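Local coordinates for colicin-B (Escherichia coli, PDB 1RH1), which kills Escherichia coli and closely related bacteria by forming channels that depolarize the cytoplasmic membrane and dissipate cellular energy, at residues L64-I68 with M142-Q146; Y169-D173 with Y282-V286; A395-F399 with A471-L477. All blocks are in the same frame, centred on the assembly; numbering follows the deposited sequence.

Contacts 1 and 2 are neighbours in the amino-terminal part of the chain, their centres 9 Å apart, whereas contact 3 lies in the pore-forming domain at the other end of the molecule. Strands 139-146 and 281-286 join the first two as antiparallel partners in one sheet: V143 O lies 2.8 Å from S284 N and Q145 N 2.9 Å from Y282 O, both probable hydrogen bonds, while Q145 CG packs 3.5 Å from L171 CD2. Contact 3 is centred 70 Å from contact 1 and 62 Å from contact 2, with nearest atoms about 56 and 48 Å apart. Between these two regions runs the long helix 291-340, which begins shortly after residues 282-286.

Contact 1. Residues L64-I68 with M142-Q146; sequences LFPGI and MVTQQ
Residues L64-I68 form the turn that leads from strand 62-64 to 70-73, folded over the end of strand 139-146, whose residues 142-146 are extended. L64 (phi/psi -99/87) directs its CB toward residues 142-146; its CG is 3.9 Å from T144 OG1. F65 opens a type II beta turn ending at I68, closed by I68 N to F65 O at 3.3 Å; its CB faces away, and the ring meets H91 and W94. P66 (-70/133) sits nearest the strand, with its CA 4.5 Å from the CA of T144 and its CB 3.9 Å from T144 CG2. G67 takes the positive phi (90/-20) usual for glycine at this corner of a type II turn, and its N donates to T144 O at 2.8 Å and 145°. I68 turns its CB away, leading into strand 70-73, antiparallel to strand 139-146. T144 O accepts the G67 bond and a CA-H...O contact from P66 CA (3.2 Å): the turn is held mainly through backbone atoms, P66 CB adding apolar packing.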
# COMPACT_ATOMS: atom_id res chain seq x y z
N LEU A 64 26.25 -15.62 -16.02
CA LEU A 64 24.86 -15.32 -15.76
C LEU A 64 23.87 -15.88 -16.78
O LEU A 64 23.54 -15.20 -17.77
CB LEU A 64 24.80 -13.82 -15.66
CG LEU A 64 24.48 -13.17 -14.34
CD1 LEU A 64 25.12 -13.89 -13.17
CD2 LEU A 64 24.90 -11.72 -14.47
N PHE A 65 23.45 -17.15 -16.54
CA PHE A 65 22.40 -17.84 -17.30
C PHE A 65 21.07 -17.43 -16.69
O PHE A 65 20.97 -17.32 -15.46
CB PHE A 65 22.41 -19.34 -17.17
CG PHE A 65 23.72 -19.99 -17.49
CD1 PHE A 65 24.49 -20.50 -16.46
CD2 PHE A 65 24.14 -20.11 -18.81
CE1 PHE A 65 25.70 -21.12 -16.74
CE2 PHE A 65 25.35 -20.73 -19.10
CZ PHE A 65 26.14 -21.24 -18.06
N PRO A 66 19.99 -17.17 -17.45
CA PRO A 66 18.74 -16.69 -16.88
C PRO A 66 18.04 -17.74 -16.05
O PRO A 66 18.00 -18.94 -16.36
CB PRO A 66 17.96 -16.19 -18.09
CG PRO A 66 18.52 -16.91 -19.29
CD PRO A 66 19.97 -17.14 -18.92
N GLY A 67 17.66 -17.20 -14.89
CA GLY A 67 16.97 -17.94 -13.85
C GLY A 67 17.89 -18.60 -12.86
O GLY A 67 17.44 -18.93 -11.77
N ILE A 68 19.17 -18.81 -13.18
CA ILE A 68 20.12 -19.45 -12.27
C ILE A 68 20.93 -18.46 -11.40
O ILE A 68 21.83 -17.76 -11.87
CB ILE A 68 21.06 -20.39 -13.13
CG1 ILE A 68 20.27 -21.51 -13.80
CG2 ILE A 68 22.07 -21.10 -12.23
CD1 ILE A 68 21.04 -22.44 -14.77
N MET A 142 23.05 -12.70 -7.73
CA MET A 142 22.44 -12.09 -8.88
C MET A 142 21.67 -13.13 -9.66
O MET A 142 22.08 -14.28 -9.79
CB MET A 142 23.51 -11.44 -9.74
CG MET A 142 24.14 -10.22 -9.11
SD MET A 142 25.42 -9.38 -10.06
CE MET A 142 25.64 -8.08 -8.91
N VAL A 143 20.51 -12.70 -10.16
CA VAL A 143 19.61 -13.51 -10.98
C VAL A 143 19.30 -12.72 -12.22
O VAL A 143 19.13 -11.51 -12.20
CB VAL A 143 18.22 -13.81 -10.38
CG1 VAL A 143 17.87 -15.23 -10.75
CG2 VAL A 143 18.18 -13.60 -8.87
N THR A 144 19.18 -13.44 -13.31
CA THR A 144 18.98 -12.81 -14.60
C THR A 144 17.75 -13.34 -15.29
O THR A 144 17.31 -14.46 -15.05
CB THR A 144 20.34 -13.06 -15.29
OG1 THR A 144 20.93 -11.79 -15.10
CG2 THR A 144 20.38 -13.48 -16.74
N GLN A 145 17.15 -12.47 -16.10
CA GLN A 145 16.00 -12.80 -16.94
C GLN A 145 16.00 -12.02 -18.25
O GLN A 145 16.23 -10.81 -18.27
CB GLN A 145 14.69 -12.48 -16.29
CG GLN A 145 14.21 -13.27 -15.11
CD GLN A 145 13.59 -14.59 -15.48
OE1 GLN A 145 14.29 -15.55 -15.77
NE2 GLN A 145 12.27 -14.67 -15.45
N GLN A 146 15.69 -12.68 -19.37
CA GLN A 146 15.49 -11.99 -20.65
C GLN A 146 14.34 -10.97 -20.57
O GLN A 146 13.41 -11.19 -19.77
CB GLN A 146 15.18 -13.03 -21.70
CG GLN A 146 16.36 -13.91 -22.06
CD GLN A 146 15.93 -15.17 -22.79
OE1 GLN A 146 16.38 -15.50 -23.89
NE2 GLN A 146 15.04 -15.93 -22.14

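Contact 2. Residues Y169-D173 with Y282-V286; sequences YRLTD and YISAV
Two short hydrogen bonds tie the backbone of L171 to side chains of the other strand. L171 N donates to Y282 OH at 2.7 Å with an angle of 164°, and S284 OG donates to L171 O at 2.7 Å. Y282 (chi1 170°, t) and S284 (chi1 -170°, t), two residues apart on the same face, thus reach one residue's NH and CO. Y282 OH also hydrogen-bonds D267, which forms a salt bridge with R170; the guanidinium has a second salt bridge to D17, in the TonB box. D173 (chi1 78°, p) makes a salt bridge with R297.

Both segments are extended strands running nearly parallel, 15° between their N-to-C directions, with axes 7.1 Å apart at closest approach. L171 and S284 are in register, their CA atoms 6.3 Å apart. No backbone-to-backbone hydrogen bond links the two segments; side chains span the gap. L171 points toward the other strand, its CB 3.7 Å from Y282 CE1 and 4.3 Å from S284 CB. Further along, V286 CG1 (chi1 171°, t) approaches D173 OD2 to 4.2 Å, while I283 and A285 point away.

The edge of strand 169-176 is set over one face of the mixed sheet: its outward NH and CO at L171 are satisfied by Y282 and S284 side chains in place of a neighbouring strand. Strand 169-176 pairs with 179-186 in the antiparallel sheet, and strand 281-286 lies between 139-146 and 266-271. L171 also touches Q145 on strand 139-146, and the D173 salt bridge ties this edge to helix 291-340.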
# COMPACT_ATOMS: atom_id res chain seq x y z
N TYR A 169 6.43 -9.37 -13.88
CA TYR A 169 7.07 -10.29 -12.97
C TYR A 169 8.31 -9.57 -12.52
O TYR A 169 8.86 -8.73 -13.23
CB TYR A 169 7.47 -11.60 -13.67
CG TYR A 169 6.25 -12.47 -13.92
CD1 TYR A 169 5.80 -12.72 -15.21
CD2 TYR A 169 5.50 -12.94 -12.84
CE1 TYR A 169 4.60 -13.42 -15.41
CE2 TYR A 169 4.30 -13.65 -13.03
CZ TYR A 169 3.85 -13.88 -14.32
OH TYR A 169 2.64 -14.54 -14.51
N ARG A 170 8.70 -9.87 -11.29
CA ARG A 170 9.93 -9.37 -10.71
C ARG A 170 10.57 -10.47 -9.91
O ARG A 170 9.92 -11.36 -9.38
CB ARG A 170 9.66 -8.20 -9.81
CG ARG A 170 9.48 -6.92 -10.59
CD ARG A 170 9.31 -5.69 -9.70
NE ARG A 170 10.52 -5.42 -8.94
CZ ARG A 170 10.53 -5.12 -7.64
NH1 ARG A 170 11.70 -4.90 -7.07
NH2 ARG A 170 9.45 -5.03 -6.88
N LEU A 171 11.89 -10.44 -9.85
CA LEU A 171 12.64 -11.38 -9.05
C LEU A 171 13.30 -10.63 -7.89
O LEU A 171 14.21 -9.83 -8.08
CB LEU A 171 13.64 -12.04 -9.98
CG LEU A 171 13.31 -13.36 -10.60
CD1 LEU A 171 11.95 -13.39 -11.23
CD2 LEU A 171 14.36 -13.63 -11.61
N THR A 172 12.82 -10.81 -6.66
CA THR A 172 13.37 -10.18 -5.45
C THR A 172 13.36 -11.16 -4.29
O THR A 172 13.30 -12.36 -4.53
CB THR A 172 12.57 -8.95 -4.98
OG1 THR A 172 11.20 -9.32 -4.92
CG2 THR A 172 12.78 -7.77 -5.89
N ASP A 173 13.41 -10.73 -3.02
CA ASP A 173 13.47 -11.72 -1.97
C ASP A 173 12.29 -11.65 -1.02
O ASP A 173 11.52 -10.70 -1.04
CB ASP A 173 14.83 -11.60 -1.22
CG ASP A 173 15.09 -10.51 -0.19
OD1 ASP A 173 14.58 -9.40 -0.30
OD2 ASP A 173 15.84 -10.80 0.73
N TYR A 282 17.29 -8.11 -17.66
CA TYR A 282 16.74 -7.82 -16.35
C TYR A 282 17.69 -8.52 -15.42
O TYR A 282 18.01 -9.69 -15.61
CB TYR A 282 15.35 -8.40 -16.16
CG TYR A 282 14.77 -8.37 -14.73
CD1 TYR A 282 14.87 -9.49 -13.91
CD2 TYR A 282 14.14 -7.23 -14.24
CE1 TYR A 282 14.36 -9.48 -12.62
CE2 TYR A 282 13.62 -7.21 -12.94
CZ TYR A 282 13.74 -8.34 -12.15
OH TYR A 282 13.27 -8.32 -10.86
N ILE A 283 18.11 -7.81 -14.39
CA ILE A 283 19.01 -8.38 -13.43
C ILE A 283 18.66 -7.98 -12.02
O ILE A 283 18.27 -6.86 -11.73
CB ILE A 283 20.41 -7.94 -13.94
CG1 ILE A 283 21.46 -8.53 -13.06
CG2 ILE A 283 20.54 -6.45 -14.00
CD1 ILE A 283 22.80 -8.51 -13.83
N SER A 284 18.71 -8.99 -11.16
CA SER A 284 18.38 -8.84 -9.75
C SER A 284 19.56 -9.08 -8.83
O SER A 284 20.20 -10.13 -8.92
CB SER A 284 17.29 -9.81 -9.36
OG SER A 284 16.87 -9.45 -8.06
N ALA A 285 19.84 -8.16 -7.91
CA ALA A 285 21.01 -8.25 -7.05
C ALA A 285 20.69 -8.13 -5.57
O ALA A 285 20.52 -7.03 -5.02
CB ALA A 285 21.99 -7.15 -7.42
N VAL A 286 20.67 -9.29 -4.91
CA VAL A 286 20.31 -9.42 -3.50
C VAL A 286 21.46 -9.60 -2.52
O VAL A 286 22.47 -10.23 -2.81
CB VAL A 286 19.30 -10.60 -3.43
CG1 VAL A 286 18.95 -11.03 -2.02
CG2 VAL A 286 18.03 -10.11 -4.09

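Contact 3. Residues A395-F399 with A471-L477; sequences AWKAF and ALIAFGL
This contact belongs to the helical pore-forming domain of the channel colicins, where the end of helix 386-398 packs on the link between helices 457-472 and 479-495, a helical hairpin predicted to be transmembrane. Residues 395-396 are helical and F399 is extended (phi/psi -54/137). A471, in the last turn of helix 457-472, points its CB toward the other segment, where it touches both W396 CH2 (3.6 Å) and F399 CE1 (3.7 Å); the CA atoms of A471 and F399 are 7.4 Å apart. L472 instead faces helices 291-340 and 479-495. At I473 the chain departs from helical geometry, and A474 N bonds A471 O at 3.2 Å. F475 (-79/144, chi1 -81°, m) then presents one ring face to A395 CB and sets its edge against W396; its CA lies 6.3 Å from that of A395. It forms an edge-to-face pair with W396 (chi1 -85°, m): the F475 edge meets the five-membered ring's face, centroids 4.9 Å apart, planes at 87°, with F475 CZ 3.6 Å from W396 CE2. G476 centres an inverse gamma turn, after which L477 points back, its CD2 3.9 Å from A395 CB. That same methyl carbon, A395 CB, makes a CH-pi contact over the F475 face, 3.7 Å from the ring centroid and only 4° off its normal.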
# COMPACT_ATOMS: atom_id res chain seq x y z
N ALA A 395 -41.59 8.74 21.31
CA ALA A 395 -41.00 7.95 20.24
C ALA A 395 -39.54 7.64 20.54
O ALA A 395 -39.07 6.55 20.24
CB ALA A 395 -41.07 8.72 18.94
N TRP A 396 -38.81 8.58 21.14
CA TRP A 396 -37.47 8.27 21.56
C TRP A 396 -37.46 7.33 22.76
O TRP A 396 -36.63 6.42 22.81
CB TRP A 396 -36.79 9.57 21.86
CG TRP A 396 -36.18 10.21 20.62
CD1 TRP A 396 -36.63 11.40 20.14
CD2 TRP A 396 -35.15 9.69 19.89
NE1 TRP A 396 -35.88 11.65 19.11
CE2 TRP A 396 -34.99 10.67 18.93
CE3 TRP A 396 -34.33 8.55 19.89
CZ2 TRP A 396 -34.00 10.53 17.95
CZ3 TRP A 396 -33.34 8.42 18.92
CH2 TRP A 396 -33.17 9.41 17.95
N LYS A 397 -38.39 7.42 23.73
CA LYS A 397 -38.47 6.52 24.88
C LYS A 397 -38.64 5.07 24.51
O LYS A 397 -38.32 4.19 25.29
CB LYS A 397 -39.63 6.87 25.75
CG LYS A 397 -39.52 8.23 26.35
CD LYS A 397 -40.65 8.31 27.34
CE LYS A 397 -40.19 9.10 28.54
NZ LYS A 397 -39.15 8.37 29.25
N ALA A 398 -39.18 4.79 23.33
CA ALA A 398 -39.38 3.43 22.87
C ALA A 398 -38.31 2.96 21.90
O ALA A 398 -38.22 1.77 21.56
CB ALA A 398 -40.72 3.35 22.22
N PHE A 399 -37.45 3.88 21.45
CA PHE A 399 -36.32 3.54 20.60
C PHE A 399 -35.48 2.45 21.23
O PHE A 399 -35.27 2.41 22.44
CB PHE A 399 -35.54 4.82 20.39
CG PHE A 399 -34.26 4.70 19.58
CD1 PHE A 399 -34.33 4.77 18.19
CD2 PHE A 399 -33.04 4.54 20.23
CE1 PHE A 399 -33.16 4.68 17.46
CE2 PHE A 399 -31.87 4.45 19.48
CZ PHE A 399 -31.93 4.52 18.10
N ALA A 471 -33.87 6.65 13.03
CA ALA A 471 -34.88 6.64 14.06
C ALA A 471 -36.06 7.37 13.45
O ALA A 471 -37.16 6.87 13.65
CB ALA A 471 -34.45 7.40 15.30
N LEU A 472 -35.89 8.50 12.70
CA LEU A 472 -36.98 9.26 12.06
C LEU A 472 -37.69 8.48 10.96
O LEU A 472 -38.92 8.54 10.90
CB LEU A 472 -36.47 10.57 11.44
CG LEU A 472 -37.36 11.37 10.47
CD1 LEU A 472 -38.53 11.96 11.20
CD2 LEU A 472 -36.61 12.55 9.90
N ILE A 473 -36.98 7.71 10.11
CA ILE A 473 -37.65 6.96 9.06
C ILE A 473 -38.34 5.73 9.64
O ILE A 473 -38.85 4.90 8.88
CB ILE A 473 -36.70 6.46 7.93
CG1 ILE A 473 -35.72 5.46 8.47
CG2 ILE A 473 -35.98 7.65 7.29
CD1 ILE A 473 -34.90 4.83 7.35
N ALA A 474 -38.36 5.61 10.96
CA ALA A 474 -38.95 4.47 11.67
C ALA A 474 -39.92 4.90 12.75
O ALA A 474 -40.55 4.05 13.39
CB ALA A 474 -37.87 3.64 12.36
N PHE A 475 -40.04 6.19 13.01
CA PHE A 475 -40.93 6.61 14.06
C PHE A 475 -42.37 6.59 13.60
O PHE A 475 -42.67 6.89 12.43
CB PHE A 475 -40.61 8.00 14.51
CG PHE A 475 -39.46 8.15 15.48
CD1 PHE A 475 -38.98 9.45 15.73
CD2 PHE A 475 -38.90 7.05 16.14
CE1 PHE A 475 -37.95 9.65 16.64
CE2 PHE A 475 -37.87 7.26 17.05
CZ PHE A 475 -37.40 8.56 17.29
N GLY A 476 -43.26 6.21 14.51
CA GLY A 476 -44.67 6.32 14.21
C GLY A 476 -45.09 7.77 14.52
O GLY A 476 -45.51 8.05 15.65
N LEU A 477 -44.93 8.71 13.56
CA LEU A 477 -45.29 10.11 13.83
C LEU A 477 -46.04 10.74 12.66
O LEU A 477 -45.82 10.38 11.50
CB LEU A 477 -44.05 10.99 14.07
CG LEU A 477 -42.91 10.61 14.99
CD1 LEU A 477 -41.76 11.55 14.71
CD2 LEU A 477 -43.35 10.63 16.44